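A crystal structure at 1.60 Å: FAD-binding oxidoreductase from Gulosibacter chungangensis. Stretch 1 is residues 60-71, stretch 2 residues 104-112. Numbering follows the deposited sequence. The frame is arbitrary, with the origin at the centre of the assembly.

Stretch 1 60-71: WPGSTEDVQVIV
Stretch 2 104-112: LLHLGKRMN

Residues 60-63 run as a loop, with Gly62 at -102/-8, into a helix that begins at Thr64 and continues past Val71; the partner is the end of a strand, 104-106, followed by a turn with helical phi/psi at 107-109. The CA atoms of Trp60 and His106 lie 5.4 Å apart, those of Pro61 and Leu107 5.8 Å, those of Gly62 and Arg110 5.4 Å, so both chains advance the same way through the register, and 660 Å² is buried in all.

Trp60 (phi/psi -108/85, chi1 m, chi2 -44°) offers a broad aromatic face to Lys109. With chi1 t, the lysine lays its chain across the indole: Lys109 CD sits 3.8 Å from the centroid of the Trp60 five-membered ring, a CH-pi contact, and Lys109 NZ 3.4 Å from that of the Trp60 six-membered ring, a cation-pi interaction almost along the normal. The carbonyl of Trp60 accepts the one direct hydrogen bond across the stretches, from Arg110 NH1 to Trp60 O (3.0 Å); Arg110 reaches it with chi1-chi3 m, t, p.

Pro61 (-67/148) turns its CB away, yet its ring still meets Leu107, Pro61 CG to Leu107 CD1 at 4.3 Å. A water lies 2.8 Å from both Pro61 O and His106 O, close enough to donate to either, and accepts from Arg110 N at 2.9 Å, joining the backbones where they do not bond directly.

Gly62 suits its place because an ideal CB would lie 2.6 Å from Arg110 NH2. Gly62 N donates to Asp66 OD2 (2.8 Å), while Ser63 OG, chi1 p, caps the helix by accepting from Asp66 N (3.1 Å). Met111 (m, t, p) brings its unbranched thioether against this turn, Met111 CE 3.5 Å from Ser63 C.

Asp66, chi1 m, reaches Arg110 through a second water, 2.7 Å from Asp66 OD2 and 2.9 Å from Arg110 NH1. Next, Val67 CG2 packs 4.1 Å from Leu107 CD2, and one turn after Asp66 Ile70 CG2 lies 3.9 Å from Leu105 CD2, branched apolar chains, all buried, packing together.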

# COMPACT_ATOMS: atom_id res chain seq x y z
N TRP A 60 -21.21 23.80 -2.52
CA TRP A 60 -21.70 22.53 -1.97
C TRP A 60 -22.20 21.67 -3.12
O TRP A 60 -23.39 21.65 -3.44
CB TRP A 60 -22.81 22.86 -0.97
CG TRP A 60 -22.31 23.65 0.19
CD1 TRP A 60 -21.17 23.45 0.89
CD2 TRP A 60 -22.96 24.77 0.80
NE1 TRP A 60 -21.07 24.35 1.91
CE2 TRP A 60 -22.15 25.18 1.88
CE3 TRP A 60 -24.16 25.46 0.54
CZ2 TRP A 60 -22.47 26.27 2.69
CZ3 TRP A 60 -24.49 26.52 1.36
CH2 TRP A 60 -23.66 26.90 2.43
N PRO A 61 -21.32 20.92 -3.79
CA PRO A 61 -21.77 20.03 -4.83
C PRO A 61 -22.62 18.87 -4.31
O PRO A 61 -22.38 18.42 -3.19
CB PRO A 61 -20.49 19.49 -5.50
CG PRO A 61 -19.34 20.01 -4.70
CD PRO A 61 -19.86 20.89 -3.58
N GLY A 62 -23.56 18.44 -5.15
CA GLY A 62 -24.60 17.47 -4.78
C GLY A 62 -24.32 16.07 -5.29
O GLY A 62 -25.06 15.15 -4.89
N SER A 63 -23.28 15.90 -6.12
CA SER A 63 -23.06 14.67 -6.93
C SER A 63 -21.70 14.74 -7.62
O SER A 63 -21.17 15.85 -7.81
CB SER A 63 -24.12 14.46 -7.95
OG SER A 63 -23.98 15.43 -8.98
N THR A 64 -21.19 13.60 -8.05
CA THR A 64 -19.99 13.53 -8.91
C THR A 64 -20.20 14.45 -10.14
O THR A 64 -19.26 15.19 -10.52
CB THR A 64 -19.74 12.09 -9.34
OG1 THR A 64 -19.60 11.32 -8.13
CG2 THR A 64 -18.47 11.98 -10.18
N GLU A 65 -21.39 14.41 -10.75
CA GLU A 65 -21.63 15.24 -11.96
C GLU A 65 -21.41 16.73 -11.63
O GLU A 65 -20.84 17.47 -12.47
CB GLU A 65 -23.03 15.00 -12.52
CG GLU A 65 -23.25 15.72 -13.84
CD GLU A 65 -24.55 15.35 -14.54
OE1 GLU A 65 -25.29 14.48 -14.03
OE2 GLU A 65 -24.81 15.91 -15.62
N ASP A 66 -21.93 17.18 -10.49
CA ASP A 66 -21.76 18.59 -10.05
C ASP A 66 -20.25 18.87 -9.97
O ASP A 66 -19.78 19.88 -10.48
CB ASP A 66 -22.40 18.89 -8.70
CG ASP A 66 -23.91 19.08 -8.74
OD1 ASP A 66 -24.50 18.96 -9.83
OD2 ASP A 66 -24.46 19.37 -7.68
N VAL A 67 -19.51 18.02 -9.29
CA VAL A 67 -18.02 18.18 -9.22
C VAL A 67 -17.44 18.30 -10.63
O VAL A 67 -16.59 19.21 -10.88
CB VAL A 67 -17.36 17.06 -8.40
CG1 VAL A 67 -15.85 17.22 -8.40
CG2 VAL A 67 -17.86 17.08 -6.98
N GLN A 68 -17.83 17.44 -11.57
CA GLN A 68 -17.27 17.50 -12.95
C GLN A 68 -17.53 18.88 -13.57
O GLN A 68 -16.64 19.43 -14.21
CB GLN A 68 -17.86 16.44 -13.86
CG GLN A 68 -17.64 15.04 -13.34
CD GLN A 68 -18.29 14.05 -14.27
OE1 GLN A 68 -19.42 13.62 -14.02
NE2 GLN A 68 -17.63 13.78 -15.39
N VAL A 69 -18.76 19.37 -13.48
CA VAL A 69 -19.15 20.63 -14.16
C VAL A 69 -18.41 21.77 -13.47
O VAL A 69 -17.96 22.68 -14.20
CB VAL A 69 -20.67 20.88 -14.24
CG1 VAL A 69 -21.35 20.94 -12.92
CG2 VAL A 69 -20.99 22.15 -15.04
N ILE A 70 -18.27 21.75 -12.15
CA ILE A 70 -17.48 22.81 -11.43
C ILE A 70 -16.03 22.82 -11.92
O ILE A 70 -15.43 23.90 -12.16
CB ILE A 70 -17.56 22.62 -9.90
CG1 ILE A 70 -18.97 22.90 -9.38
CG2 ILE A 70 -16.51 23.45 -9.16
CD1 ILE A 70 -19.28 22.18 -8.07
N VAL A 71 -15.44 21.64 -12.06
CA VAL A 71 -14.02 21.55 -12.50
C VAL A 71 -13.87 22.10 -13.93
O VAL A 71 -12.86 22.78 -14.22
CB VAL A 71 -13.55 20.09 -12.39
CG1 VAL A 71 -12.22 19.92 -13.11
CG2 VAL A 71 -13.42 19.68 -10.93
N LEU A 104 -13.63 27.13 -2.70
CA LEU A 104 -13.62 25.88 -1.89
C LEU A 104 -14.78 24.98 -2.31
O LEU A 104 -15.93 25.52 -2.56
CB LEU A 104 -13.71 26.27 -0.43
CG LEU A 104 -12.76 27.39 0.01
CD1 LEU A 104 -12.87 27.59 1.50
CD2 LEU A 104 -11.33 27.08 -0.36
N LEU A 105 -14.51 23.68 -2.42
CA LEU A 105 -15.57 22.68 -2.66
C LEU A 105 -15.71 21.88 -1.37
O LEU A 105 -14.89 21.05 -1.14
CB LEU A 105 -15.23 21.75 -3.83
CG LEU A 105 -15.46 22.30 -5.23
CD1 LEU A 105 -14.87 23.69 -5.42
CD2 LEU A 105 -14.97 21.32 -6.29
N HIS A 106 -16.77 22.11 -0.60
CA HIS A 106 -17.07 21.26 0.57
C HIS A 106 -17.99 20.12 0.11
O HIS A 106 -19.21 20.27 0.17
CB HIS A 106 -17.61 22.12 1.69
CG HIS A 106 -17.93 21.33 2.91
ND1 HIS A 106 -18.75 21.80 3.86
CD2 HIS A 106 -17.59 20.08 3.25
CE1 HIS A 106 -18.90 20.87 4.80
NE2 HIS A 106 -18.18 19.82 4.45
N LEU A 107 -17.39 19.01 -0.28
CA LEU A 107 -18.10 17.85 -0.83
C LEU A 107 -19.02 17.25 0.22
O LEU A 107 -20.08 16.78 -0.15
CB LEU A 107 -17.12 16.82 -1.38
CG LEU A 107 -16.78 17.02 -2.86
CD1 LEU A 107 -15.83 18.16 -3.06
CD2 LEU A 107 -16.27 15.74 -3.48
N GLY A 108 -18.56 17.21 1.48
CA GLY A 108 -19.23 16.41 2.50
C GLY A 108 -20.55 17.05 2.95
O GLY A 108 -21.33 16.35 3.59
N LYS A 109 -20.80 18.32 2.67
CA LYS A 109 -22.05 18.99 3.11
C LYS A 109 -23.23 18.16 2.57
O LYS A 109 -24.16 17.86 3.37
CB LYS A 109 -22.06 20.45 2.62
CG LYS A 109 -23.34 21.23 2.89
CD LYS A 109 -23.31 22.25 3.97
CE LYS A 109 -24.70 22.68 4.41
NZ LYS A 109 -25.16 23.87 3.66
N ARG A 110 -23.22 17.82 1.27
CA ARG A 110 -24.35 17.11 0.60
C ARG A 110 -23.97 15.69 0.18
O ARG A 110 -24.89 14.85 0.05
CB ARG A 110 -24.79 17.92 -0.61
CG ARG A 110 -25.28 19.30 -0.20
CD ARG A 110 -25.58 20.14 -1.39
NE ARG A 110 -26.65 19.55 -2.19
CZ ARG A 110 -26.85 19.77 -3.49
NH1 ARG A 110 -26.06 20.59 -4.15
NH2 ARG A 110 -27.89 19.23 -4.10
N MET A 111 -22.71 15.42 -0.12
CA MET A 111 -22.32 14.07 -0.59
C MET A 111 -21.90 13.25 0.63
O MET A 111 -20.68 13.22 0.92
CB MET A 111 -21.20 14.19 -1.62
CG MET A 111 -21.66 14.98 -2.85
SD MET A 111 -20.33 15.30 -4.04
CE MET A 111 -20.07 13.64 -4.67
N ASN A 112 -22.87 12.70 1.37
CA ASN A 112 -22.61 12.29 2.76
C ASN A 112 -23.18 10.91 3.08
O ASN A 112 -23.26 10.61 4.28
CB ASN A 112 -23.06 13.37 3.74
CG ASN A 112 -24.57 13.56 3.69
OD1 ASN A 112 -25.27 12.85 2.95
ND2 ASN A 112 -25.07 14.49 4.48
O HOH W 1 -21.78 19.49 -0.68
O HOH W 2 -26.63 20.78 -7.00